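PDB 3TVY: cell wall surface anchor family protein from Streptococcus agalactiae serogroup V, which serves as the adhesive tip pilin of group B streptococcal pili, its metal-binding vWFA-type domain, the part in this chain, probably contacting host ligands. Local coordinates for residues L11-L16 with K165-H170; D53-L58 with L108-D113. All coordinates share one frame; numbering follows the deposited sequence.

Contact 1 (L11-L16 with K165-H170)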
loop_
_atom_site.group_PDB
_atom_site.type_symbol
_atom_site.label_atom_id
_atom_site.label_comp_id
_atom_site.label_asym_id
_atom_site.label_seq_id
_atom_site.Cartn_x
_atom_site.Cartn_y
_atom_site.Cartn_z
ATOM N N LEU A 11 -9.232 7.560 -25.309
ATOM C CA LEU A 11 -8.910 7.418 -23.883
ATOM C C LEU A 11 -8.096 6.175 -23.579
ATOM O O LEU A 11 -8.424 5.085 -24.033
ATOM C CB LEU A 11 -10.177 7.422 -23.020
ATOM C CG LEU A 11 -11.204 8.560 -23.132
ATOM C CD1 LEU A 11 -12.309 8.335 -22.113
ATOM C CD2 LEU A 11 -10.609 9.889 -22.935
ATOM N N ASP A 12 -7.026 6.366 -22.813
ATOM C CA ASP A 12 -6.268 5.291 -22.216
ATOM C C ASP A 12 -6.563 5.334 -20.720
ATOM O O ASP A 12 -6.256 6.332 -20.066
ATOM C CB ASP A 12 -4.783 5.505 -22.462
ATOM C CG ASP A 12 -4.334 5.033 -23.852
ATOM O OD1 ASP A 12 -5.057 4.266 -24.534
ATOM O OD2 ASP A 12 -3.243 5.433 -24.263
ATOM N N VAL A 13 -7.166 4.265 -20.183
ATOM C CA VAL A 13 -7.668 4.278 -18.788
ATOM C C VAL A 13 -7.020 3.132 -17.993
ATOM O O VAL A 13 -7.081 1.959 -18.405
ATOM C CB VAL A 13 -9.238 4.138 -18.727
ATOM C CG1 VAL A 13 -9.763 4.203 -17.312
ATOM C CG2 VAL A 13 -9.933 5.199 -19.576
ATOM N N VAL A 14 -6.396 3.459 -16.857
ATOM C CA VAL A 14 -6.006 2.435 -15.904
ATOM C C VAL A 14 -7.025 2.454 -14.734
ATOM O O VAL A 14 -7.227 3.510 -14.106
ATOM C CB VAL A 14 -4.579 2.682 -15.363
ATOM C CG1 VAL A 14 -4.230 1.671 -14.283
ATOM C CG2 VAL A 14 -3.531 2.618 -16.501
ATOM N N VAL A 15 -7.665 1.308 -14.465
ATOM C CA VAL A 15 -8.417 1.100 -13.194
ATOM C C VAL A 15 -7.475 0.450 -12.122
ATOM O O VAL A 15 -6.867 -0.600 -12.357
ATOM C CB VAL A 15 -9.701 0.230 -13.373
ATOM C CG1 VAL A 15 -10.460 0.125 -12.047
ATOM C CG2 VAL A 15 -10.654 0.825 -14.417
ATOM N N LEU A 16 -7.350 1.111 -10.966
ATOM C CA LEU A 16 -6.609 0.614 -9.819
ATOM C C LEU A 16 -7.651 0.134 -8.808
ATOM O O LEU A 16 -8.520 0.910 -8.426
ATOM C CB LEU A 16 -5.816 1.759 -9.139
ATOM C CG LEU A 16 -4.373 2.126 -9.410
ATOM C CD1 LEU A 16 -3.890 3.181 -8.335
ATOM C CD2 LEU A 16 -3.566 0.880 -9.317
ATOM N N LYS A 165 -5.735 10.863 -24.374
ATOM C CA LYS A 165 -6.241 11.358 -23.097
ATOM C C LYS A 165 -6.090 10.263 -22.041
ATOM O O LYS A 165 -6.604 9.141 -22.235
ATOM C CB LYS A 165 -7.696 11.849 -23.192
ATOM C CG LYS A 165 -8.241 12.412 -21.863
ATOM C CD LYS A 165 -8.752 13.827 -21.997
ATOM C CE LYS A 165 -8.286 14.667 -20.798
ATOM N NZ LYS A 165 -9.199 15.795 -20.443
ATOM N N LYS A 166 -5.378 10.586 -20.949
ATOM C CA LYS A 166 -5.057 9.597 -19.910
ATOM C C LYS A 166 -5.819 9.782 -18.580
ATOM O O LYS A 166 -5.819 10.881 -17.961
ATOM C CB LYS A 166 -3.554 9.501 -19.683
ATOM C CG LYS A 166 -2.776 9.149 -20.981
ATOM C CD LYS A 166 -1.269 9.320 -20.838
ATOM C CE LYS A 166 -0.833 10.776 -20.995
ATOM N NZ LYS A 166 -1.033 11.324 -22.381
ATOM N N LEU A 167 -6.461 8.685 -18.173
ATOM C CA LEU A 167 -7.327 8.645 -16.975
ATOM C C LEU A 167 -6.926 7.495 -16.018
ATOM O O LEU A 167 -6.559 6.391 -16.459
ATOM C CB LEU A 167 -8.777 8.429 -17.386
ATOM C CG LEU A 167 -9.750 9.493 -17.905
ATOM C CD1 LEU A 167 -9.151 10.587 -18.723
ATOM C CD2 LEU A 167 -10.785 8.757 -18.697
ATOM N N ILE A 168 -6.997 7.775 -14.717
ATOM C CA ILE A 168 -6.976 6.726 -13.709
ATOM C C ILE A 168 -8.239 6.781 -12.842
ATOM O O ILE A 168 -8.654 7.860 -12.379
ATOM C CB ILE A 168 -5.715 6.811 -12.804
ATOM C CG1 ILE A 168 -4.444 6.565 -13.622
ATOM C CG2 ILE A 168 -5.812 5.842 -11.617
ATOM C CD1 ILE A 168 -3.177 6.981 -12.921
ATOM N N PHE A 169 -8.843 5.608 -12.659
ATOM C CA PHE A 169 -9.929 5.431 -11.704
ATOM C C PHE A 169 -9.471 4.514 -10.581
ATOM O O PHE A 169 -9.158 3.342 -10.813
ATOM C CB PHE A 169 -11.178 4.851 -12.389
ATOM C CG PHE A 169 -11.852 5.810 -13.353
ATOM C CD1 PHE A 169 -12.881 6.637 -12.923
ATOM C CD2 PHE A 169 -11.460 5.871 -14.689
ATOM C CE1 PHE A 169 -13.517 7.522 -13.808
ATOM C CE2 PHE A 169 -12.098 6.759 -15.589
ATOM C CZ PHE A 169 -13.111 7.577 -15.138
ATOM N N HIS A 170 -9.466 5.032 -9.362
ATOM C CA HIS A 170 -8.900 4.325 -8.222
ATOM C C HIS A 170 -9.982 4.025 -7.182
ATOM O O HIS A 170 -10.558 4.924 -6.600
ATOM C CB HIS A 170 -7.706 5.139 -7.661
ATOM C CG HIS A 170 -7.015 4.523 -6.477
ATOM N ND1 HIS A 170 -6.166 5.252 -5.665
ATOM C CD2 HIS A 170 -7.051 3.267 -5.956
ATOM C CE1 HIS A 170 -5.702 4.470 -4.702
ATOM N NE2 HIS A 170 -6.224 3.265 -4.853
#
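Val13 pushes CG1 against the rim of the Phe169 ring, 3.5 Å from CD2 and in the ring plane, while its other methyl, CG2, packs on Leu167 CD2. With CG1 anti to the backbone N (chi1 -178°), this beta-branched residue sends one methyl to each neighbour. Leu167 CD2 also receives Leu11 CD1 at 3.8 Å, and Leu11 CD2 lies alongside the aliphatic start of Lys165, whose amine leads away. Helices 33-49 and 361-370 cover this face.

The other face carries Val14, Ile168, Leu16 and His170, with helix 145-159 packed on Val14 and Leu16. Leu16 sets CD1 over the centre of the imidazole, a CH-pi contact 3.9 Å from the centroid and 11° off the normal, and His170 NE2 is hydrogen-bonded to Tyr61 OH. Asp12 OD2, also here, has a hydrogen bond with Ser160 OG and a salt bridge with Arg164.

Between the two layers of side chains, five backbone bonds join these central, parallel strands of the Rossmann-like vWFA sheet, from Asp12 N to Lys165 O (2.9 Å) through Leu16 N to Phe169 O; strand 11-18 bonds to 55-61 on its other edge. The contact is largely buried and apolar, its buried Asp12 and His170 paired within the protein.

Contact 2 (D53-L58 with L108-D113); sequences DNRVAL and LNLTND
Arg55 leans across Leu110 at about a right angle. Its CB lies 3.6 Å from Thr111 O, and CG, beside the backbone N and anti to the carbonyl carbon (chi1 -55°), passes 3.9 Å from Asn112 CB. CD comes next to the backbone carbonyl of Leu110. The chain then bends at chi3, turning one guanidinium face to Leu110, whose CB sits 3.8 Å above the plane over its centre, near both NE and CZ. At the tip, NH1 lies near Leu110 O, and NH2 has Leu110 CD1 at 3.8 Å. Arginine suits the place because its aliphatic part packs on residues 110-112 while its polar end reaches further partners: NE forms a salt bridge with Asp12, and NH2 bonds to Gln159 O.

Residues 55-61 form an outer strand of the parallel vWFA sheet, and residues 110-111 make a short antiparallel addition to it. Val56 and Thr111 are the hydrogen-bonded pair, with Val56 N donating to Thr111 O and Thr111 N to Val56 O, both at 3.0 Å.

Leu110 sends its other methyl, CD2, to Ala57 CB at 3.7 Å; the small alanine lets the leucine branch come close to the strand, and Ile155 of helix 145-159 touches both. On the opposite side of the pairing, Val56 packs against helices 33-49 and 114-122. Thr111 OG1, anti to its own N, accepts from Asp113 N at 3.0 Å, an ST turn, and also bonds to Glu116. Asp113 follows as N-cap of helix 114-122, its OD1 receiving Glu116 N.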
loop_
_atom_site.group_PDB
_atom_site.type_symbol
_atom_site.label_atom_id
_atom_site.label_comp_id
_atom_site.label_asym_id
_atom_site.label_seq_id
_atom_site.Cartn_x
_atom_site.Cartn_y
_atom_site.Cartn_z
ATOM N N ASP A 53 -12.217 3.243 -29.835
ATOM C CA ASP A 53 -10.912 3.946 -29.761
ATOM C C ASP A 53 -10.192 3.816 -28.392
ATOM O O ASP A 53 -8.961 3.995 -28.298
ATOM C CB ASP A 53 -11.084 5.445 -30.056
ATOM C CG ASP A 53 -11.640 5.725 -31.458
ATOM O OD1 ASP A 53 -11.455 4.864 -32.351
ATOM O OD2 ASP A 53 -12.253 6.817 -31.641
ATOM N N ASN A 54 -10.967 3.543 -27.347
ATOM C CA ASN A 54 -10.496 3.570 -25.961
ATOM C C ASN A 54 -9.810 2.287 -25.515
ATOM O O ASN A 54 -10.309 1.184 -25.769
ATOM C CB ASN A 54 -11.681 3.851 -25.026
ATOM C CG ASN A 54 -12.293 5.231 -25.241
ATOM O OD1 ASN A 54 -11.640 6.143 -25.766
ATOM N ND2 ASN A 54 -13.543 5.394 -24.812
ATOM N N ARG A 55 -8.693 2.420 -24.809
ATOM C CA ARG A 55 -8.028 1.251 -24.225
ATOM C C ARG A 55 -8.132 1.226 -22.691
ATOM O O ARG A 55 -8.294 2.275 -22.044
ATOM C CB ARG A 55 -6.571 1.196 -24.660
ATOM C CG ARG A 55 -6.381 1.216 -26.158
ATOM C CD ARG A 55 -4.946 0.917 -26.523
ATOM N NE ARG A 55 -4.045 2.001 -26.097
ATOM C CZ ARG A 55 -2.728 1.918 -26.130
ATOM N NH1 ARG A 55 -2.148 0.813 -26.593
ATOM N NH2 ARG A 55 -1.979 2.940 -25.721
ATOM N N VAL A 56 -8.047 0.026 -22.115
ATOM C CA VAL A 56 -8.154 -0.139 -20.651
ATOM C C VAL A 56 -7.084 -1.082 -20.105
ATOM O O VAL A 56 -6.577 -1.954 -20.826
ATOM C CB VAL A 56 -9.602 -0.599 -20.182
ATOM C CG1 VAL A 56 -10.642 0.485 -20.426
ATOM C CG2 VAL A 56 -10.029 -1.910 -20.856
ATOM N N ALA A 57 -6.726 -0.871 -18.845
ATOM C CA ALA A 57 -5.822 -1.737 -18.117
ATOM C C ALA A 57 -6.299 -1.802 -16.664
ATOM O O ALA A 57 -6.973 -0.892 -16.174
ATOM C CB ALA A 57 -4.410 -1.240 -18.179
ATOM N N LEU A 58 -5.914 -2.869 -15.977
ATOM C CA LEU A 58 -6.417 -3.119 -14.622
ATOM C C LEU A 58 -5.271 -3.480 -13.686
ATOM O O LEU A 58 -4.494 -4.360 -13.981
ATOM C CB LEU A 58 -7.481 -4.232 -14.649
ATOM C CG LEU A 58 -7.952 -4.875 -13.334
ATOM C CD1 LEU A 58 -8.730 -3.951 -12.478
ATOM C CD2 LEU A 58 -8.699 -6.189 -13.566
ATOM N N LEU A 108 -2.141 -5.921 -17.268
ATOM C CA LEU A 108 -1.177 -4.812 -17.237
ATOM C C LEU A 108 -0.885 -4.165 -18.600
ATOM O O LEU A 108 0.023 -3.330 -18.708
ATOM C CB LEU A 108 0.134 -5.245 -16.544
ATOM C CG LEU A 108 0.012 -5.774 -15.101
ATOM C CD1 LEU A 108 1.394 -6.186 -14.559
ATOM C CD2 LEU A 108 -0.711 -4.766 -14.143
ATOM N N ASN A 109 -1.631 -4.557 -19.633
ATOM C CA ASN A 109 -1.446 -3.967 -20.958
ATOM C C ASN A 109 -2.711 -3.239 -21.375
ATOM O O ASN A 109 -3.801 -3.797 -21.295
ATOM C CB ASN A 109 -1.062 -5.008 -22.017
ATOM C CG ASN A 109 0.270 -5.693 -21.725
ATOM O OD1 ASN A 109 1.210 -5.098 -21.171
ATOM N ND2 ASN A 109 0.349 -6.949 -22.093
ATOM N N LEU A 110 -2.558 -1.983 -21.781
ATOM C CA LEU A 110 -3.676 -1.225 -22.352
ATOM C C LEU A 110 -4.190 -1.921 -23.594
ATOM O O LEU A 110 -3.429 -2.185 -24.525
ATOM C CB LEU A 110 -3.219 0.197 -22.698
ATOM C CG LEU A 110 -2.958 1.141 -21.525
ATOM C CD1 LEU A 110 -2.284 2.452 -22.009
ATOM C CD2 LEU A 110 -4.278 1.435 -20.802
ATOM N N THR A 111 -5.470 -2.256 -23.607
ATOM C CA THR A 111 -6.011 -3.001 -24.730
ATOM C C THR A 111 -7.368 -2.488 -25.138
ATOM O O THR A 111 -8.168 -2.055 -24.291
ATOM C CB THR A 111 -6.145 -4.511 -24.423
ATOM O OG1 THR A 111 -6.589 -5.180 -25.599
ATOM C CG2 THR A 111 -7.197 -4.781 -23.312
ATOM N N ASN A 112 -7.631 -2.545 -26.441
ATOM C CA ASN A 112 -8.991 -2.403 -26.953
ATOM C C ASN A 112 -9.412 -3.608 -27.813
ATOM O O ASN A 112 -10.346 -3.514 -28.611
ATOM C CB ASN A 112 -9.142 -1.094 -27.726
ATOM C CG ASN A 112 -8.257 -1.026 -28.971
ATOM O OD1 ASN A 112 -7.463 -1.934 -29.275
ATOM N ND2 ASN A 112 -8.379 0.067 -29.687
ATOM N N ASP A 113 -8.713 -4.727 -27.652
ATOM C CA ASP A 113 -9.057 -5.965 -28.338
ATOM C C ASP A 113 -10.173 -6.631 -27.542
ATOM O O ASP A 113 -10.013 -6.861 -26.350
ATOM C CB ASP A 113 -7.816 -6.864 -28.431
ATOM C CG ASP A 113 -8.098 -8.233 -29.070
ATOM O OD1 ASP A 113 -8.499 -9.188 -28.340
ATOM O OD2 ASP A 113 -7.860 -8.358 -30.300
#

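Strand 11-18 lies between the partners of the two contacts: contact 1 pairs it with 165-172, and its other edge meets strand 55-61 of contact 2. The contact centres are 10 Å apart. Leu11 bridges them through probable hydrogen bonds, its O to Arg55 N and its N to Asn54 OD1, both 2.8 Å. Leu110 of contact 2 reaches strand 11-18, with CD2 3.7 Å from Val13 O. The strands of contact 1 run on to 18 and 172, beside the MIDAS motif Asp18-x-Ser20-x-Ser22 and Asp173; Ser20, Ser22 and Asp173 hold the magnesium here. The His170 side chain is about 10 Å from this ion and about 5 Å from that of Asp18, a magnesium ligand in another structure of the protein but not in this chain.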